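Local coordinates for protein terminase, large subunit (Bacillus phage spp1, PDB 2WBN) that drives viral DNA into empty capsids as an ATP-powered motor and cuts the genome with the metal-dependent nuclease domain that makes up this fragment, at residues A[76-81]-A[151-156]; A[81-86]-A[161-166]; A[142-147]-A[194-199]. All coordinates share one frame; numbering follows the deposited sequence.

Contact 1: A[76-81]-A[151-156]; sequences NRIYAI and DAIVID
Strands 77-81 and 152-155 run parallel, their axes inclined by 15° and 4.8 Å apart at closest approach, with R77 opposite A152, I78 opposite I153 and Y79 opposite V154. I78 bonds to the residues on either side of its partner I153: its N donates to A152 O at 3.1 Å, and its O accepts V154 N at 2.9 Å. The chain of bonds goes on with A80 N to V154 O, nearly straight at 168°, and a water carries it further by donating to A80 O and accepting the N-H of D156. At the start, N76 O takes the N-H of D151 at 2.8 Å and, weakly, that of A152.

Side chains sort by face. On one, CG and CD of R77 run beside the A152 methyl, while the ring of Y79 lies alongside V154, CD2 being 3.7 Å from V154 CB. On the other, I78 and I153 point the same way, side by side; a chi1 of 65° sets I78 CG1 between backbone N and carbonyl carbon, 3.9 Å from I153 CG1. W69 of the adjacent antiparallel strand touches both isoleucines. Strand 152-155 extends the RNase H-like core sheet in parallel past strand 77-86, itself antiparallel to 64-72.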
loop_
_atom_site.group_PDB
_atom_site.type_symbol
_atom_site.label_atom_id
_atom_site.label_comp_id
_atom_site.label_asym_id
_atom_site.label_seq_id
_atom_site.Cartn_x
_atom_site.Cartn_y
_atom_site.Cartn_z
ATOM N N ASN A 76 10.796 -6.511 -12.086
ATOM C CA ASN A 76 10.550 -6.725 -10.659
ATOM C C ASN A 76 10.631 -5.436 -9.856
ATOM O O ASN A 76 11.302 -5.369 -8.823
ATOM C CB ASN A 76 11.520 -7.767 -10.094
ATOM C CG ASN A 76 10.865 -9.083 -9.874
ATOM O OD1 ASN A 76 10.693 -9.875 -10.815
ATOM N ND2 ASN A 76 10.478 -9.343 -8.630
ATOM N N ARG A 77 9.936 -4.419 -10.344
ATOM C CA ARG A 77 9.891 -3.128 -9.670
ATOM C C ARG A 77 8.485 -2.659 -9.451
ATOM O O ARG A 77 7.586 -2.938 -10.253
ATOM C CB ARG A 77 10.556 -2.040 -10.492
ATOM C CG ARG A 77 11.999 -2.215 -10.719
ATOM C CD ARG A 77 12.500 -0.968 -11.421
ATOM N NE ARG A 77 13.830 -1.149 -11.945
ATOM C CZ ARG A 77 14.398 -0.342 -12.836
ATOM N NH1 ARG A 77 13.752 0.723 -13.324
ATOM N NH2 ARG A 77 15.616 -0.614 -13.248
ATOM N N ILE A 78 8.314 -1.892 -8.388
ATOM C CA ILE A 78 7.060 -1.199 -8.155
ATOM C C ILE A 78 7.347 0.283 -7.976
ATOM O O ILE A 78 8.413 0.656 -7.493
ATOM C CB ILE A 78 6.275 -1.786 -6.969
ATOM C CG1 ILE A 78 7.000 -1.617 -5.630
ATOM C CG2 ILE A 78 5.922 -3.264 -7.236
ATOM C CD1 ILE A 78 6.118 -2.041 -4.419
ATOM N N TYR A 79 6.405 1.115 -8.401
ATOM C CA TYR A 79 6.546 2.559 -8.382
ATOM C C TYR A 79 5.335 3.153 -7.680
ATOM O O TYR A 79 4.224 2.905 -8.121
ATOM C CB TYR A 79 6.534 3.103 -9.808
ATOM C CG TYR A 79 7.666 2.698 -10.704
ATOM C CD1 TYR A 79 7.623 1.504 -11.415
ATOM C CD2 TYR A 79 8.764 3.539 -10.884
ATOM C CE1 TYR A 79 8.644 1.157 -12.263
ATOM C CE2 TYR A 79 9.788 3.195 -11.734
ATOM C CZ TYR A 79 9.724 2.004 -12.410
ATOM O OH TYR A 79 10.729 1.669 -13.246
ATOM N N ALA A 80 5.554 3.930 -6.611
ATOM C CA ALA A 80 4.464 4.586 -5.880
ATOM C C ALA A 80 3.949 5.785 -6.654
ATOM O O ALA A 80 4.721 6.676 -7.027
ATOM C CB ALA A 80 4.915 4.988 -4.464
ATOM N N ILE A 81 2.640 5.800 -6.908
ATOM C CA ILE A 81 2.017 6.849 -7.718
ATOM C C ILE A 81 1.311 7.863 -6.832
ATOM O O ILE A 81 1.489 9.073 -6.986
ATOM C CB ILE A 81 0.998 6.256 -8.732
ATOM C CG1 ILE A 81 1.704 5.298 -9.699
ATOM C CG2 ILE A 81 0.287 7.381 -9.486
ATOM C CD1 ILE A 81 0.775 4.615 -10.735
ATOM N N ASP A 151 13.244 -6.153 -7.007
ATOM C CA ASP A 151 14.517 -5.544 -7.436
ATOM C C ASP A 151 14.592 -4.099 -6.984
ATOM O O ASP A 151 15.643 -3.652 -6.536
ATOM C CB ASP A 151 14.694 -5.647 -8.946
ATOM C CG ASP A 151 15.158 -7.021 -9.382
ATOM O OD1 ASP A 151 15.366 -7.906 -8.514
ATOM O OD2 ASP A 151 15.306 -7.228 -10.601
ATOM N N ALA A 152 13.477 -3.377 -7.079
ATOM C CA ALA A 152 13.421 -2.005 -6.601
ATOM C C ALA A 152 12.008 -1.606 -6.186
ATOM O O ALA A 152 11.036 -1.944 -6.875
ATOM C CB ALA A 152 13.943 -1.059 -7.693
ATOM N N ILE A 153 11.911 -0.893 -5.065
ATOM C CA ILE A 153 10.682 -0.190 -4.675
ATOM C C ILE A 153 10.970 1.294 -4.798
ATOM O O ILE A 153 11.780 1.829 -4.036
ATOM C CB ILE A 153 10.283 -0.507 -3.237
ATOM C CG1 ILE A 153 9.998 -2.001 -3.087
ATOM C CG2 ILE A 153 9.049 0.342 -2.792
ATOM C CD1 ILE A 153 9.804 -2.443 -1.637
ATOM N N VAL A 154 10.298 1.944 -5.749
ATOM C CA VAL A 154 10.650 3.287 -6.205
ATOM C C VAL A 154 9.610 4.250 -5.694
ATOM O O VAL A 154 8.416 4.128 -6.017
ATOM C CB VAL A 154 10.741 3.392 -7.748
ATOM C CG1 VAL A 154 11.224 4.772 -8.166
ATOM C CG2 VAL A 154 11.665 2.318 -8.312
ATOM N N ILE A 155 10.064 5.205 -4.896
ATOM C CA ILE A 155 9.189 6.117 -4.187
ATOM C C ILE A 155 9.709 7.537 -4.304
ATOM O O ILE A 155 10.873 7.827 -3.990
ATOM C CB ILE A 155 9.070 5.767 -2.675
ATOM C CG1 ILE A 155 8.759 4.280 -2.448
ATOM C CG2 ILE A 155 7.964 6.654 -1.987
ATOM C CD1 ILE A 155 9.039 3.830 -1.007
ATOM N N ASP A 156 8.819 8.426 -4.714
ATOM C CA ASP A 156 9.103 9.843 -4.807
ATOM C C ASP A 156 8.397 10.537 -3.636
ATOM O O ASP A 156 7.146 10.615 -3.617
ATOM C CB ASP A 156 8.543 10.333 -6.128
ATOM C CG ASP A 156 8.949 11.752 -6.477
ATOM O OD1 ASP A 156 9.274 12.563 -5.570
ATOM O OD2 ASP A 156 8.902 12.056 -7.697
HETATM O O HOH W 1 6.035 8.277 -5.169
#

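Contact 2: A[81-86]-A[161-166]; sequences IDELVD and PNIARE
E83 reaches from strand 81-86 to the first turn of helix 161-166, whose axis crosses that of the strand at 85° and 8.4 Å. Hydrogen bonds carry most of the contact. The carboxylate grips two successive backbone N-H groups, each through a syn lone pair and nearly straight: N162 N donates to E83 OE2 at 2.8 Å, and I163 N to E83 OE1 at 2.9 Å. A third bond, from N162 ND2 to E83 OE2 at 3.0 Å, is more bent and arrives 58° out of the carboxylate plane; with N162 N it makes two donors to OE2. With CG between the backbone N and the carbonyl carbon (chi1 72°) and the chain extended beyond it, the carboxylate reaches the helix start.

Van der Waals contacts flank this grip. I163 slides past E83 in the opposite direction, placing its CD1 4.0 Å from E83 CB. V85 and N162 approach from opposite directions, with V85 CG2 3.5 Å from N162 ND2 and touching N162 CB. T191 of helix 190-198 packs on both V85 and I163, close to the manganese ligand H190.

Because the bonded N-H groups belong to the first turn, they lack acceptors one turn earlier within the helix, and E83 supplies oxygens. Its negative charge sits where the helix dipole is positive, which would probably favour the ionised carboxylate; three bonds fix its rotation.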
loop_
_atom_site.group_PDB
_atom_site.type_symbol
_atom_site.label_atom_id
_atom_site.label_comp_id
_atom_site.label_asym_id
_atom_site.label_seq_id
_atom_site.Cartn_x
_atom_site.Cartn_y
_atom_site.Cartn_z
ATOM N N ILE A 81 2.640 5.800 -6.908
ATOM C CA ILE A 81 2.017 6.849 -7.718
ATOM C C ILE A 81 1.311 7.863 -6.832
ATOM O O ILE A 81 1.489 9.073 -6.986
ATOM C CB ILE A 81 0.998 6.256 -8.732
ATOM C CG1 ILE A 81 1.704 5.298 -9.699
ATOM C CG2 ILE A 81 0.287 7.381 -9.486
ATOM C CD1 ILE A 81 0.775 4.615 -10.735
ATOM N N ASP A 82 0.499 7.365 -5.902
ATOM C CA ASP A 82 -0.259 8.241 -5.051
ATOM C C ASP A 82 -0.672 7.524 -3.761
ATOM O O ASP A 82 -0.479 6.320 -3.615
ATOM C CB ASP A 82 -1.474 8.753 -5.822
ATOM C CG ASP A 82 -1.906 10.151 -5.410
ATOM O OD1 ASP A 82 -1.414 10.681 -4.391
ATOM O OD2 ASP A 82 -2.759 10.727 -6.120
ATOM N N GLU A 83 -1.205 8.304 -2.824
ATOM C CA GLU A 83 -1.617 7.807 -1.524
ATOM C C GLU A 83 -2.635 8.771 -0.901
ATOM O O GLU A 83 -2.721 9.946 -1.284
ATOM C CB GLU A 83 -0.402 7.686 -0.594
ATOM C CG GLU A 83 0.135 9.044 -0.147
ATOM C CD GLU A 83 1.413 9.007 0.663
ATOM O OE1 GLU A 83 2.085 7.959 0.711
ATOM O OE2 GLU A 83 1.756 10.058 1.263
ATOM N N LEU A 84 -3.388 8.263 0.070
ATOM C CA LEU A 84 -4.163 9.084 0.981
ATOM C C LEU A 84 -4.053 8.436 2.348
ATOM O O LEU A 84 -4.436 7.276 2.525
ATOM C CB LEU A 84 -5.638 9.183 0.557
ATOM C CG LEU A 84 -6.562 10.051 1.417
ATOM C CD1 LEU A 84 -6.229 11.559 1.324
ATOM C CD2 LEU A 84 -8.020 9.803 1.034
ATOM N N VAL A 85 -3.534 9.187 3.310
ATOM C CA VAL A 85 -3.434 8.754 4.699
ATOM C C VAL A 85 -4.244 9.720 5.561
ATOM O O VAL A 85 -3.979 10.930 5.581
ATOM C CB VAL A 85 -1.968 8.674 5.157
ATOM C CG1 VAL A 85 -1.877 8.198 6.628
ATOM C CG2 VAL A 85 -1.164 7.729 4.222
ATOM N N ASP A 86 -5.216 9.185 6.289
ATOM C CA ASP A 86 -6.144 9.990 7.069
ATOM C C ASP A 86 -6.426 9.333 8.409
ATOM O O ASP A 86 -7.022 8.243 8.462
ATOM C CB ASP A 86 -7.427 10.093 6.245
ATOM C CG ASP A 86 -8.365 11.135 6.731
ATOM O OD1 ASP A 86 -8.094 11.764 7.782
ATOM O OD2 ASP A 86 -9.411 11.322 6.030
ATOM N N PRO A 161 4.575 11.054 0.359
ATOM C CA PRO A 161 5.479 11.266 1.520
ATOM C C PRO A 161 5.296 10.260 2.647
ATOM O O PRO A 161 6.267 9.933 3.334
ATOM C CB PRO A 161 5.137 12.674 2.000
ATOM C CG PRO A 161 3.794 12.972 1.441
ATOM C CD PRO A 161 3.708 12.219 0.138
ATOM N N ASN A 162 4.065 9.775 2.832
ATOM C CA ASN A 162 3.805 8.794 3.871
ATOM C C ASN A 162 4.410 7.426 3.555
ATOM O O ASN A 162 5.079 6.823 4.406
ATOM C CB ASN A 162 2.284 8.648 4.126
ATOM C CG ASN A 162 1.686 9.869 4.787
ATOM O OD1 ASN A 162 1.960 10.128 5.955
ATOM N ND2 ASN A 162 0.870 10.631 4.050
ATOM N N ILE A 163 4.184 6.940 2.348
ATOM C CA ILE A 163 4.837 5.718 1.858
ATOM C C ILE A 163 6.367 5.826 2.008
ATOM O O ILE A 163 7.012 4.925 2.551
ATOM C CB ILE A 163 4.478 5.420 0.374
ATOM C CG1 ILE A 163 3.014 5.011 0.228
ATOM C CG2 ILE A 163 5.353 4.276 -0.196
ATOM C CD1 ILE A 163 2.512 4.971 -1.215
ATOM N N ALA A 164 6.932 6.947 1.561
ATOM C CA ALA A 164 8.374 7.192 1.698
ATOM C C ALA A 164 8.855 7.077 3.153
ATOM O O ALA A 164 9.797 6.361 3.427
ATOM C CB ALA A 164 8.772 8.575 1.103
ATOM N N ARG A 165 8.175 7.749 4.082
ATOM C CA ARG A 165 8.551 7.742 5.480
ATOM C C ARG A 165 8.423 6.344 6.091
ATOM O O ARG A 165 9.338 5.863 6.748
ATOM C CB ARG A 165 7.699 8.730 6.282
ATOM C CG ARG A 165 8.143 8.843 7.756
ATOM C CD ARG A 165 7.282 9.794 8.585
ATOM N NE ARG A 165 5.870 9.629 8.279
ATOM C CZ ARG A 165 5.094 8.671 8.751
ATOM N NH1 ARG A 165 3.830 8.629 8.355
ATOM N NH2 ARG A 165 5.563 7.743 9.602
ATOM N N GLU A 166 7.314 5.675 5.830
ATOM C CA GLU A 166 7.079 4.403 6.494
ATOM C C GLU A 166 8.053 3.351 5.995
ATOM O O GLU A 166 8.626 2.611 6.801
ATOM C CB GLU A 166 5.638 3.965 6.328
ATOM C CG GLU A 166 4.671 4.833 7.087
ATOM C CD GLU A 166 3.303 4.200 7.188
ATOM O OE1 GLU A 166 2.988 3.338 6.331
ATOM O OE2 GLU A 166 2.571 4.540 8.137
#

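Contact 3: A[142-147]-A[194-199]; sequences HGERWL and ATRYAF
L147 and T195 join two helices of the RNase H-like nuclease fold, 142-147 and 194-198, crossing at about a right angle with axes 9.7 Å apart. L147 CD2 approaches T195 CG2 to 3.8 Å, the threonine methyl lying anti to its backbone N while OG1 is turned back to T191 O.

G143 is the point of nearest backbone approach, its CA 5.7 Å from that of R196. Lacking a side chain, it lets the arginine chain run across the helix: R196 CD rests 3.8 Å from G143 CA and touches E144 CG. A bend at chi3 (-65°) then turns the guanidinium, which forms a salt bridge with D193, a ligand of the second manganese ion, consistent with a second-shell place for R196.

W146, its CG anti to the backbone N (chi1 -173°), brings its six-membered ring to F199. The two rings are inclined by 32°, with centroids 5.6 Å apart, an oblique pairing in which W146 CZ3 and CH2 do the touching. F199 also makes edge-to-face pairs with W69 and Y71.

E144 and R196 make no salt bridge; one water links them, accepting from R196 NE at 2.8 Å and donating to E144 OE2 at 3.0 Å.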
loop_
_atom_site.group_PDB
_atom_site.type_symbol
_atom_site.label_atom_id
_atom_site.label_comp_id
_atom_site.label_asym_id
_atom_site.label_seq_id
_atom_site.Cartn_x
_atom_site.Cartn_y
_atom_site.Cartn_z
ATOM N N HIS A 142 4.725 -13.497 4.624
ATOM C CA HIS A 142 4.876 -13.820 3.191
ATOM C C HIS A 142 4.810 -12.569 2.326
ATOM O O HIS A 142 5.668 -12.353 1.473
ATOM C CB HIS A 142 3.756 -14.780 2.730
ATOM C CG HIS A 142 3.917 -15.303 1.328
ATOM N ND1 HIS A 142 4.131 -16.639 1.051
ATOM C CD2 HIS A 142 3.877 -14.675 0.125
ATOM C CE1 HIS A 142 4.227 -16.809 -0.256
ATOM N NE2 HIS A 142 4.083 -15.631 -0.841
ATOM N N GLY A 143 3.780 -11.752 2.544
ATOM C CA GLY A 143 3.554 -10.556 1.718
ATOM C C GLY A 143 4.631 -9.500 1.853
ATOM O O GLY A 143 4.958 -8.804 0.880
ATOM N N GLU A 144 5.157 -9.353 3.069
ATOM C CA GLU A 144 6.251 -8.423 3.337
ATOM C C GLU A 144 7.543 -8.909 2.713
ATOM O O GLU A 144 8.321 -8.103 2.183
ATOM C CB GLU A 144 6.434 -8.224 4.840
ATOM C CG GLU A 144 5.204 -7.551 5.500
ATOM C CD GLU A 144 5.268 -7.463 7.027
ATOM O OE1 GLU A 144 6.129 -8.121 7.650
ATOM O OE2 GLU A 144 4.428 -6.716 7.605
ATOM N N ARG A 145 7.783 -10.216 2.800
ATOM C CA ARG A 145 8.937 -10.838 2.165
ATOM C C ARG A 145 8.883 -10.652 0.660
ATOM O O ARG A 145 9.899 -10.361 0.036
ATOM C CB ARG A 145 9.025 -12.339 2.502
ATOM C CG ARG A 145 10.282 -13.010 1.924
ATOM C CD ARG A 145 10.390 -14.513 2.237
ATOM N NE ARG A 145 11.378 -15.164 1.366
ATOM C CZ ARG A 145 11.834 -16.411 1.507
ATOM N NH1 ARG A 145 11.417 -17.185 2.506
ATOM N NH2 ARG A 145 12.729 -16.885 0.645
ATOM N N TRP A 146 7.704 -10.803 0.070
ATOM C CA TRP A 146 7.570 -10.606 -1.369
ATOM C C TRP A 146 7.987 -9.196 -1.762
ATOM O O TRP A 146 8.768 -8.990 -2.712
ATOM C CB TRP A 146 6.145 -10.887 -1.827
ATOM C CG TRP A 146 5.990 -10.862 -3.320
ATOM C CD1 TRP A 146 6.174 -11.903 -4.188
ATOM C CD2 TRP A 146 5.611 -9.739 -4.111
ATOM N NE1 TRP A 146 5.922 -11.492 -5.473
ATOM C CE2 TRP A 146 5.567 -10.169 -5.452
ATOM C CE3 TRP A 146 5.292 -8.407 -3.815
ATOM C CZ2 TRP A 146 5.232 -9.310 -6.502
ATOM C CZ3 TRP A 146 4.953 -7.557 -4.857
ATOM C CH2 TRP A 146 4.918 -8.012 -6.181
ATOM N N LEU A 147 7.496 -8.212 -1.015
ATOM C CA LEU A 147 7.895 -6.829 -1.264
ATOM C C LEU A 147 9.419 -6.622 -1.113
ATOM O O LEU A 147 10.050 -5.930 -1.929
ATOM C CB LEU A 147 7.116 -5.886 -0.342
ATOM C CG LEU A 147 5.619 -5.708 -0.619
ATOM C CD1 LEU A 147 4.994 -4.916 0.530
ATOM C CD2 LEU A 147 5.370 -5.012 -1.975
ATOM N N ALA A 194 -1.337 -1.598 3.308
ATOM C CA ALA A 194 -2.135 -1.301 2.111
ATOM C C ALA A 194 -1.470 -1.799 0.839
ATOM O O ALA A 194 -2.147 -2.295 -0.062
ATOM C CB ALA A 194 -2.440 0.182 2.007
ATOM N N THR A 195 -0.144 -1.633 0.764
ATOM C CA THR A 195 0.638 -2.162 -0.344
ATOM C C THR A 195 0.601 -3.696 -0.451
ATOM O O THR A 195 0.397 -4.225 -1.529
ATOM C CB THR A 195 2.091 -1.672 -0.242
ATOM O OG1 THR A 195 2.077 -0.245 -0.232
ATOM C CG2 THR A 195 2.932 -2.175 -1.432
ATOM N N ARG A 196 0.795 -4.409 0.650
ATOM C CA ARG A 196 0.566 -5.863 0.648
ATOM C C ARG A 196 -0.769 -6.274 0.032
ATOM O O ARG A 196 -0.805 -7.172 -0.816
ATOM C CB ARG A 196 0.581 -6.427 2.045
ATOM C CG ARG A 196 1.912 -6.857 2.562
ATOM C CD ARG A 196 1.637 -7.884 3.652
ATOM N NE ARG A 196 0.937 -7.230 4.763
ATOM C CZ ARG A 196 -0.293 -7.497 5.182
ATOM N NH1 ARG A 196 -1.054 -8.436 4.608
ATOM N NH2 ARG A 196 -0.776 -6.798 6.200
ATOM N N TYR A 197 -1.866 -5.656 0.487
ATOM C CA TYR A 197 -3.184 -5.981 -0.067
ATOM C C TYR A 197 -3.172 -5.739 -1.573
ATOM O O TYR A 197 -3.612 -6.579 -2.327
ATOM C CB TYR A 197 -4.329 -5.153 0.522
ATOM C CG TYR A 197 -4.356 -5.020 2.019
ATOM C CD1 TYR A 197 -3.949 -6.063 2.849
ATOM C CD2 TYR A 197 -4.832 -3.850 2.612
ATOM C CE1 TYR A 197 -3.995 -5.932 4.229
ATOM C CE2 TYR A 197 -4.852 -3.693 3.965
ATOM C CZ TYR A 197 -4.447 -4.739 4.776
ATOM O OH TYR A 197 -4.499 -4.574 6.127
ATOM N N ALA A 198 -2.642 -4.593 -1.996
ATOM C CA ALA A 198 -2.671 -4.201 -3.405
ATOM C C ALA A 198 -2.007 -5.241 -4.308
ATOM O O ALA A 198 -2.449 -5.447 -5.439
ATOM C CB ALA A 198 -2.006 -2.836 -3.596
ATOM N N PHE A 199 -0.944 -5.871 -3.805
ATOM C CA PHE A 199 -0.172 -6.873 -4.554
ATOM C C PHE A 199 -0.435 -8.333 -4.181
ATOM O O PHE A 199 0.309 -9.215 -4.619
ATOM C CB PHE A 199 1.311 -6.590 -4.384
ATOM C CG PHE A 199 1.768 -5.419 -5.173
ATOM C CD1 PHE A 199 1.798 -4.157 -4.607
ATOM C CD2 PHE A 199 2.089 -5.562 -6.511
ATOM C CE1 PHE A 199 2.207 -3.054 -5.359
ATOM C CE2 PHE A 199 2.491 -4.467 -7.256
ATOM C CZ PHE A 199 2.533 -3.220 -6.682
HETATM O O HOH W 2 2.481 -5.226 5.935
#

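Overall arrangement
Strand 77-86 supplies a segment to both contact 1 and contact 2, and its partners, strand 152-155 and helix 161-169, follow one another in the chain. Contact 3 is the most buried, with six of its seven touching residues enclosed; the other two are partly buried. The chemistry differs accordingly: backbone bonds between strands in contact 1, a carboxylate on helix N-H groups in contact 2, and apolar, aromatic and water-linked side chains in contact 3. I155 and A80 pack on I163, tying contact 1 to contact 2, while I78 meets F199 and L147, tying it to contact 3. Contacts 2 and 3 do not touch, yet both lie near residues of the manganese site.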